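Local coordinates for protein monosaccharide-transporting ATPase (Actinobacillus succinogenes, PDB 5DTE) that probably binds monosaccharides in the periplasm for an ABC uptake system, and here holds beta-D-allopyranose in the cleft between its two lobes, at residues A[143-148]-A[219-224]; A[172-177]-A[247-252]; A[157-162]-A[180-185]. All coordinates share one frame; numbering follows the deposited sequence.

Contact 1 (A[143-148]-A[219-224]). With ALL (beta-D-allopyranose), chain E.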
loop_
_atom_site.group_PDB
_atom_site.type_symbol
_atom_site.label_atom_id
_atom_site.label_comp_id
_atom_site.label_asym_id
_atom_site.label_seq_id
_atom_site.Cartn_x
_atom_site.Cartn_y
_atom_site.Cartn_z
ATOM N N TYR A 143 8.147 4.480 9.039
ATOM C CA TYR A 143 8.938 5.267 9.967
ATOM C C TYR A 143 8.139 6.467 10.444
ATOM O O TYR A 143 7.967 6.666 11.637
ATOM C CB TYR A 143 10.239 5.735 9.321
ATOM C CG TYR A 143 11.073 6.655 10.204
ATOM C CD1 TYR A 143 11.924 6.134 11.180
ATOM C CD2 TYR A 143 11.012 8.046 10.059
ATOM C CE1 TYR A 143 12.684 6.962 11.980
ATOM C CE2 TYR A 143 11.775 8.883 10.862
ATOM C CZ TYR A 143 12.609 8.335 11.817
ATOM O OH TYR A 143 13.371 9.163 12.615
ATOM N N LEU A 144 7.639 7.263 9.511
ATOM C CA LEU A 144 6.816 8.403 9.892
ATOM C C LEU A 144 5.602 7.978 10.728
ATOM O O LEU A 144 5.233 8.675 11.657
ATOM C CB LEU A 144 6.355 9.177 8.654
ATOM C CG LEU A 144 7.331 10.131 7.951
ATOM C CD1 LEU A 144 6.905 10.383 6.498
ATOM C CD2 LEU A 144 7.435 11.447 8.699
ATOM N N GLU A 145 4.999 6.834 10.406
ATOM C CA GLU A 145 3.778 6.386 11.072
ATOM C C GLU A 145 4.065 5.830 12.459
ATOM O O GLU A 145 3.289 6.039 13.391
ATOM C CB GLU A 145 3.049 5.319 10.235
ATOM C CG GLU A 145 1.848 4.652 10.960
ATOM C CD GLU A 145 1.371 3.346 10.318
ATOM O OE1 GLU A 145 1.488 3.165 9.086
ATOM O OE2 GLU A 145 0.858 2.488 11.054
ATOM N N ALA A 146 5.165 5.102 12.601
ATOM C CA ALA A 146 5.514 4.556 13.908
ATOM C C ALA A 146 5.902 5.692 14.841
ATOM O O ALA A 146 5.489 5.747 15.999
ATOM C CB ALA A 146 6.645 3.552 13.787
ATOM N N LYS A 147 6.679 6.614 14.292
ATOM C CA LYS A 147 7.226 7.726 15.046
ATOM C C LYS A 147 6.123 8.542 15.678
ATOM O O LYS A 147 6.273 9.020 16.800
ATOM C CB LYS A 147 8.096 8.611 14.150
ATOM C CG LYS A 147 9.104 9.441 14.921
ATOM C CD LYS A 147 10.273 9.860 14.046
ATOM C CE LYS A 147 11.209 10.787 14.800
ATOM N NZ LYS A 147 11.288 10.417 16.239
ATOM N N ASN A 148 5.011 8.679 14.968
ATOM C CA ASN A 148 3.890 9.480 15.433
ATOM C C ASN A 148 3.174 8.817 16.611
ATOM O O ASN A 148 2.796 9.479 17.580
ATOM C CB ASN A 148 2.925 9.721 14.277
ATOM C CG ASN A 148 1.831 10.712 14.616
ATOM O OD1 ASN A 148 0.708 10.325 14.947
ATOM N ND2 ASN A 148 2.147 12.002 14.515
ATOM N N GLY A 219 -0.089 0.290 22.457
ATOM C CA GLY A 219 0.046 0.827 21.108
ATOM C C GLY A 219 0.139 -0.235 20.015
ATOM O O GLY A 219 0.885 -1.215 20.148
ATOM N N ILE A 220 -0.613 -0.049 18.929
ATOM C CA ILE A 220 -0.612 -1.015 17.826
ATOM C C ILE A 220 -0.293 -0.417 16.458
ATOM O O ILE A 220 -1.046 0.392 15.908
ATOM C CB ILE A 220 -1.956 -1.741 17.695
ATOM C CG1 ILE A 220 -2.270 -2.531 18.967
ATOM C CG2 ILE A 220 -1.906 -2.669 16.503
ATOM C CD1 ILE A 220 -3.616 -3.142 18.954
ATOM N N PHE A 221 0.834 -0.842 15.909
ATOM C CA PHE A 221 1.233 -0.434 14.593
ATOM C C PHE A 221 0.706 -1.453 13.619
ATOM O O PHE A 221 1.056 -2.630 13.717
ATOM C CB PHE A 221 2.744 -0.332 14.507
ATOM C CG PHE A 221 3.255 -0.004 13.140
ATOM C CD1 PHE A 221 3.435 1.307 12.755
ATOM C CD2 PHE A 221 3.563 -1.004 12.239
ATOM C CE1 PHE A 221 3.913 1.612 11.496
ATOM C CE2 PHE A 221 4.033 -0.701 10.979
ATOM C CZ PHE A 221 4.212 0.604 10.609
ATOM N N ALA A 222 -0.143 -1.002 12.694
ATOM C CA ALA A 222 -0.667 -1.849 11.619
ATOM C C ALA A 222 -0.228 -1.364 10.215
ATOM O O ALA A 222 -0.426 -0.197 9.852
ATOM C CB ALA A 222 -2.175 -1.913 11.705
ATOM N N ALA A 223 0.336 -2.273 9.425
ATOM C CA ALA A 223 0.931 -1.939 8.122
ATOM C C ALA A 223 -0.056 -1.651 6.952
ATOM O O ALA A 223 0.419 -1.274 5.860
ATOM C CB ALA A 223 1.911 -3.064 7.709
ATOM N N ASN A 224 -1.360 -1.908 7.142
ATOM C CA ASN A 224 -2.385 -1.185 6.419
ATOM C C ASN A 224 -3.613 -0.788 7.162
ATOM O O ASN A 224 -3.877 -1.261 8.247
ATOM C CB ASN A 224 -2.749 -1.894 5.093
ATOM C CG ASN A 224 -3.803 -2.973 5.220
ATOM O OD1 ASN A 224 -4.755 -2.908 5.980
ATOM N ND2 ASN A 224 -3.753 -3.839 4.261
HETATM C C1 ALL E . -0.259 -2.580 -0.524
HETATM C C2 ALL E . -0.806 -1.191 -0.791
HETATM C C3 ALL E . -1.942 -0.849 0.099
HETATM C C4 ALL E . -2.957 -1.946 0.184
HETATM C C5 ALL E . -2.249 -3.210 0.640
HETATM C C6 ALL E . -3.173 -4.339 0.959
HETATM O O1 ALL E . 0.626 -2.967 -1.502
HETATM O O2 ALL E . 0.259 -0.248 -0.543
HETATM O O3 ALL E . -1.426 -0.616 1.446
HETATM O O4 ALL E . -3.995 -1.587 1.108
HETATM O O5 ALL E . -1.345 -3.601 -0.433
HETATM O O6 ALL E . -3.709 -4.855 -0.241
#

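Contact 2 (A[172-177]-A[247-252]). With ALL (beta-D-allopyranose), chain E.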
loop_
_atom_site.group_PDB
_atom_site.type_symbol
_atom_site.label_atom_id
_atom_site.label_comp_id
_atom_site.label_asym_id
_atom_site.label_seq_id
_atom_site.Cartn_x
_atom_site.Cartn_y
_atom_site.Cartn_z
ATOM N N GLU A 172 6.790 -5.501 4.329
ATOM C CA GLU A 172 8.084 -5.577 5.010
ATOM C C GLU A 172 8.743 -4.200 5.128
ATOM O O GLU A 172 9.232 -3.854 6.191
ATOM C CB GLU A 172 9.031 -6.559 4.284
ATOM C CG GLU A 172 8.442 -7.977 4.008
ATOM C CD GLU A 172 8.546 -8.976 5.186
ATOM O OE1 GLU A 172 9.249 -8.687 6.178
ATOM O OE2 GLU A 172 7.918 -10.065 5.110
ATOM N N GLN A 173 8.735 -3.412 4.051
ATOM C CA GLN A 173 9.264 -2.036 4.098
ATOM C C GLN A 173 8.640 -1.212 5.239
ATOM O O GLN A 173 9.358 -0.559 6.004
ATOM C CB GLN A 173 9.041 -1.308 2.769
ATOM C CG GLN A 173 9.940 -1.744 1.618
ATOM C CD GLN A 173 11.424 -1.676 1.952
ATOM O OE1 GLN A 173 11.918 -0.664 2.446
ATOM N NE2 GLN A 173 12.143 -2.760 1.675
ATOM N N ARG A 174 7.315 -1.246 5.359
ATOM C CA ARG A 174 6.632 -0.512 6.425
ATOM C C ARG A 174 7.027 -1.022 7.823
ATOM O O ARG A 174 7.168 -0.229 8.770
ATOM C CB ARG A 174 5.110 -0.583 6.226
ATOM C CG ARG A 174 4.655 0.163 4.985
ATOM C CD ARG A 174 3.268 -0.212 4.537
ATOM N NE ARG A 174 3.031 0.204 3.155
ATOM C CZ ARG A 174 1.916 -0.058 2.477
ATOM N NH1 ARG A 174 0.924 -0.715 3.071
ATOM N NH2 ARG A 174 1.780 0.350 1.217
ATOM N N LYS A 175 7.213 -2.339 7.935
ATOM C CA LYS A 175 7.711 -2.971 9.154
ATOM C C LYS A 175 9.110 -2.439 9.503
ATOM O O LYS A 175 9.315 -1.890 10.597
ATOM C CB LYS A 175 7.738 -4.498 8.985
ATOM C CG LYS A 175 8.269 -5.309 10.178
ATOM C CD LYS A 175 8.967 -6.610 9.723
ATOM C CE LYS A 175 8.458 -7.820 10.498
ATOM N NZ LYS A 175 8.381 -7.566 11.979
ATOM N N GLY A 176 10.059 -2.595 8.573
ATOM C CA GLY A 176 11.417 -2.115 8.762
ATOM C C GLY A 176 11.433 -0.639 9.122
ATOM O O GLY A 176 12.248 -0.191 9.949
ATOM N N GLY A 177 10.523 0.111 8.498
ATOM C CA GLY A 177 10.303 1.507 8.841
ATOM C C GLY A 177 9.867 1.704 10.287
ATOM O O GLY A 177 10.430 2.519 11.012
ATOM N N SER A 247 -2.170 2.810 14.917
ATOM C CA SER A 247 -1.836 3.518 13.682
ATOM C C SER A 247 -2.044 2.610 12.464
ATOM O O SER A 247 -1.794 1.396 12.525
ATOM C CB SER A 247 -0.395 4.030 13.723
ATOM O OG SER A 247 0.498 2.972 14.008
ATOM N N GLY A 248 -2.506 3.201 11.362
ATOM C CA GLY A 248 -2.739 2.461 10.137
ATOM C C GLY A 248 -2.015 3.055 8.952
ATOM O O GLY A 248 -1.176 3.941 9.103
ATOM N N TYR A 249 -2.357 2.581 7.758
ATOM C CA TYR A 249 -1.616 2.954 6.551
ATOM C C TYR A 249 -2.457 2.770 5.301
ATOM O O TYR A 249 -2.855 1.645 5.029
ATOM C CB TYR A 249 -0.346 2.118 6.431
ATOM C CG TYR A 249 0.688 2.681 5.495
ATOM C CD1 TYR A 249 1.855 3.265 5.994
ATOM C CD2 TYR A 249 0.514 2.631 4.116
ATOM C CE1 TYR A 249 2.820 3.790 5.145
ATOM C CE2 TYR A 249 1.481 3.159 3.249
ATOM C CZ TYR A 249 2.633 3.730 3.776
ATOM O OH TYR A 249 3.592 4.247 2.938
ATOM N N ASP A 250 -2.721 3.885 4.601
ATOM C CA ASP A 250 -3.337 3.990 3.258
ATOM C C ASP A 250 -4.173 5.275 3.164
ATOM O O ASP A 250 -4.207 5.948 2.123
ATOM C CB ASP A 250 -4.233 2.793 2.887
ATOM C CG ASP A 250 -3.442 1.587 2.411
ATOM O OD1 ASP A 250 -2.210 1.699 2.270
ATOM O OD2 ASP A 250 -4.050 0.522 2.200
ATOM N N GLY A 251 -4.873 5.589 4.250
ATOM C CA GLY A 251 -5.735 6.755 4.294
ATOM C C GLY A 251 -7.147 6.584 3.749
ATOM O O GLY A 251 -7.735 7.553 3.260
ATOM N N ILE A 252 -7.700 5.376 3.835
ATOM C CA ILE A 252 -9.056 5.126 3.325
ATOM C C ILE A 252 -10.041 5.979 4.137
ATOM O O ILE A 252 -9.728 6.387 5.259
ATOM C CB ILE A 252 -9.456 3.592 3.367
ATOM C CG1 ILE A 252 -9.514 3.032 4.788
ATOM C CG2 ILE A 252 -8.490 2.736 2.556
ATOM C CD1 ILE A 252 -9.708 1.538 4.814
HETATM C C1 ALL E . -0.259 -2.580 -0.524
HETATM C C2 ALL E . -0.806 -1.191 -0.791
HETATM C C3 ALL E . -1.942 -0.849 0.099
HETATM C C4 ALL E . -2.957 -1.946 0.184
HETATM C C5 ALL E . -2.249 -3.210 0.640
HETATM C C6 ALL E . -3.173 -4.339 0.959
HETATM O O1 ALL E . 0.626 -2.967 -1.502
HETATM O O2 ALL E . 0.259 -0.248 -0.543
HETATM O O3 ALL E . -1.426 -0.616 1.446
HETATM O O4 ALL E . -3.995 -1.587 1.108
HETATM O O5 ALL E . -1.345 -3.601 -0.433
HETATM O O6 ALL E . -3.709 -4.855 -0.241
#

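Contact 3 (A[157-162]-A[180-185])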
loop_
_atom_site.group_PDB
_atom_site.type_symbol
_atom_site.label_atom_id
_atom_site.label_comp_id
_atom_site.label_asym_id
_atom_site.label_seq_id
_atom_site.Cartn_x
_atom_site.Cartn_y
_atom_site.Cartn_z
ATOM N N GLY A 157 6.235 2.483 26.482
ATOM C CA GLY A 157 5.191 1.480 26.462
ATOM C C GLY A 157 5.630 0.215 25.768
ATOM O O GLY A 157 6.821 0.026 25.512
ATOM N N ASN A 158 4.678 -0.663 25.474
ATOM C CA ASN A 158 4.981 -1.857 24.684
ATOM C C ASN A 158 4.120 -1.869 23.438
ATOM O O ASN A 158 2.902 -1.723 23.529
ATOM C CB ASN A 158 4.768 -3.144 25.493
ATOM C CG ASN A 158 5.540 -3.147 26.799
ATOM O OD1 ASN A 158 6.755 -3.343 26.806
ATOM N ND2 ASN A 158 4.836 -2.936 27.916
ATOM N N VAL A 159 4.752 -2.035 22.279
ATOM C CA VAL A 159 4.036 -2.001 21.004
ATOM C C VAL A 159 3.944 -3.367 20.343
ATOM O O VAL A 159 4.827 -4.221 20.522
ATOM C CB VAL A 159 4.703 -1.035 19.997
ATOM C CG1 VAL A 159 4.512 0.426 20.415
ATOM C CG2 VAL A 159 6.172 -1.373 19.845
ATOM N N ALA A 160 2.872 -3.558 19.574
ATOM C CA ALA A 160 2.694 -4.770 18.775
ATOM C C ALA A 160 2.453 -4.433 17.310
ATOM O O ALA A 160 1.581 -3.633 17.001
ATOM C CB ALA A 160 1.560 -5.583 19.310
ATOM N N ILE A 161 3.216 -5.061 16.415
ATOM C CA ILE A 161 3.105 -4.819 14.977
ATOM C C ILE A 161 2.211 -5.820 14.228
ATOM O O ILE A 161 2.430 -7.032 14.299
ATOM C CB ILE A 161 4.500 -4.845 14.324
ATOM C CG1 ILE A 161 5.257 -3.566 14.668
ATOM C CG2 ILE A 161 4.401 -5.017 12.807
ATOM C CD1 ILE A 161 6.609 -3.476 14.008
ATOM N N LEU A 162 1.209 -5.321 13.506
ATOM C CA LEU A 162 0.443 -6.190 12.596
ATOM C C LEU A 162 0.964 -6.026 11.157
ATOM O O LEU A 162 1.045 -4.911 10.638
ATOM C CB LEU A 162 -1.069 -5.895 12.650
ATOM C CG LEU A 162 -1.909 -6.191 13.903
ATOM C CD1 LEU A 162 -3.162 -5.337 13.900
ATOM C CD2 LEU A 162 -2.288 -7.674 14.072
ATOM N N LYS A 180 12.710 0.730 12.821
ATOM C CA LYS A 180 13.730 1.764 12.941
ATOM C C LYS A 180 13.293 2.874 13.886
ATOM O O LYS A 180 14.095 3.426 14.628
ATOM C CB LYS A 180 14.071 2.367 11.579
ATOM C CG LYS A 180 15.156 3.416 11.689
ATOM C CD LYS A 180 14.998 4.513 10.671
ATOM C CE LYS A 180 16.042 5.599 10.867
ATOM N NZ LYS A 180 16.532 6.132 9.552
ATOM N N ALA A 181 12.006 3.184 13.860
ATOM C CA ALA A 181 11.463 4.283 14.635
ATOM C C ALA A 181 11.374 4.000 16.147
ATOM O O ALA A 181 11.677 4.886 16.956
ATOM C CB ALA A 181 10.108 4.645 14.097
ATOM N N PHE A 182 10.944 2.796 16.542
ATOM C CA PHE A 182 10.816 2.481 17.973
ATOM C C PHE A 182 12.199 2.284 18.557
ATOM O O PHE A 182 12.423 2.478 19.759
ATOM C CB PHE A 182 9.958 1.228 18.223
ATOM C CG PHE A 182 8.577 1.310 17.636
ATOM C CD1 PHE A 182 7.829 2.466 17.745
ATOM C CD2 PHE A 182 8.044 0.240 16.944
ATOM C CE1 PHE A 182 6.577 2.546 17.192
ATOM C CE2 PHE A 182 6.806 0.328 16.389
ATOM C CZ PHE A 182 6.070 1.486 16.517
ATOM N N ALA A 183 13.133 1.900 17.690
ATOM C CA ALA A 183 14.526 1.729 18.080
ATOM C C ALA A 183 15.085 3.041 18.629
ATOM O O ALA A 183 16.097 3.037 19.315
ATOM C CB ALA A 183 15.360 1.235 16.900
ATOM N N GLU A 184 14.408 4.151 18.336
ATOM C CA GLU A 184 14.800 5.472 18.824
ATOM C C GLU A 184 14.203 5.765 20.199
ATOM O O GLU A 184 14.608 6.721 20.883
ATOM C CB GLU A 184 14.385 6.566 17.829
ATOM C CG GLU A 184 15.097 6.472 16.489
ATOM C CD GLU A 184 14.742 7.608 15.548
ATOM O OE1 GLU A 184 14.032 8.542 15.990
ATOM O OE2 GLU A 184 15.178 7.557 14.366
ATOM N N TYR A 185 13.247 4.933 20.603
ATOM C CA TYR A 185 12.604 5.083 21.903
ATOM C C TYR A 185 12.895 3.878 22.785
ATOM O O TYR A 185 12.112 2.919 22.793
ATOM C CB TYR A 185 11.095 5.274 21.728
ATOM C CG TYR A 185 10.750 6.504 20.920
ATOM C CD1 TYR A 185 10.426 7.702 21.553
ATOM C CD2 TYR A 185 10.775 6.479 19.526
ATOM C CE1 TYR A 185 10.120 8.836 20.826
ATOM C CE2 TYR A 185 10.474 7.612 18.788
ATOM C CZ TYR A 185 10.150 8.789 19.449
ATOM O OH TYR A 185 9.846 9.919 18.734
#

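Contact 1 (A[143-148]-A[219-224])
E145 on helix 138-152 reaches over to the F221 side chain of strand 219-222, where a flanking helix packs on the parallel four-stranded sheet of an alpha/beta lobe of the periplasmic binding protein fold. The two short segments run almost antiparallel, at 169°, with axes 9.3 Å apart at closest approach, and A146 and F221 are the nearest residues by their CA atoms. The carboxylate comes to the ring obliquely, the two planes 25° apart, and its branch OE2 lies 3.2 Å from CE1 of F221. E145 gets this far because its CG stands anti to the backbone N (chi1 172°) and the chain stays extended beyond it. F221 likewise swings CG anti to its own N, bringing CD1 and CE1 under the helix, where A146 CB touches CD1 at 4.1 Å. The acid is buried. Its OE2 is paired with the hydroxyl of S247, while A222 O lies 3.2 Å from OE2 as a second acceptor and does not bond to it. Just beyond the strand the chain enters the sugar pocket. N224 N-caps the next helix through OD1, which accepts from M227 N, and its ND2 stands 3.4 Å from C6 of beta-D-allopyranose.

Contact 2 (A[172-177]-A[247-252])
R174 of helix 169-182 and Y249, in the loop after strand 245-247, meet by stacking. The guanidinium lies flat on one face of the phenol ring, centres 3.9 Å apart and planes 17° apart, displaced so that CZ of R174 approaches the rim atom CE2 of Y249. The aliphatic arm adds a CH-pi contact, R174 CD standing 3.8 Å from the centroid of the Y249 ring, nearly on the ring normal. The side chain, extended from CG to NE, crosses the tyrosine at about a right angle and carries the guanidinium on to the pocket. Hydrogen bonds join R174 and D250 to the sugar: R174 NH1 donates to O3 of beta-D-allopyranose over 2.9 Å at 159°, and NH2 is turned to O2. D250 shares O3, accepting from it through OD1 at 2.6 Å, and its OD2 accepts from the adjacent O4; the modelled lengths of OD2 to O4 and NH2 to O2 are doubtful. A223 O and N138 OD1 also accept from R174, fixing its rotation. Between R174 and D250 themselves there is charge attraction alone: OD1 of D250 is 4.0 Å from NH1 of R174 and well out of the guanidinium plane. O3 thus accepts a hydrogen bond from arginine and donates one to aspartate, which probably polarises the hydroxyl and favours the position-3 configuration that distinguishes allose from glucose.

Contact 3 (A[157-162]-A[180-185])
F182, on helix 169-182, meets V159 of strand 157-163 with one face of its ring. The two side chains come from opposite directions. In F182, chi1 of -57° sets CG anti to the carbonyl carbon and directs the ring at the strand. V159, at chi1 -70°, puts CG2 between the backbone N and the carbonyl carbon; it is CG2 that lies over the ring, 4.1 Å from its centroid and 23° off the normal. The methyl is shifted toward the rim, so its nearest ring atom is CD2 of F182, at 3.8 Å. I161, two residues on and on the same side of the strand, approaches differently. Its chain is extended to CD1, and this methyl meets the ring edge near its plane, 4.5 Å from CE2 of F182. One aromatic ring thus takes a methyl on a face and another at an edge. I190 of strand 188-195 and A146 of helix 138-152 also border the phenyl group, and a type I turn spans F182 to Y185. Apolar packing of this kind, between a strand and the helix that follows it, is characteristic of the beta-alpha-beta crossover, here formed by strand 157-163, helix 169-182 and strand 188-195.

All three contacts lie in the lobe built on the four-stranded parallel sheet. Centres of contacts 1 and 2 are about 6 Å apart, those of 1 and 3 about 8 Å, and those of 2 and 3 about 13 Å. Strands 157-163 and 219-222 are sheet neighbours, joining contact 3 to contact 1; helix 169-182 serves contact 2 through 172-177 and contact 3 farther along, through 180-185. Along the chain contact 3 is nested inside the loop closed by contact 1, whereas contact 2 interlaces with both. A backbone link from I220 to S247 ties contact 1 to contact 2. The helix-sheet packing of contacts 3 and 1 thus lies behind contact 2, whose side chains reach the sugar.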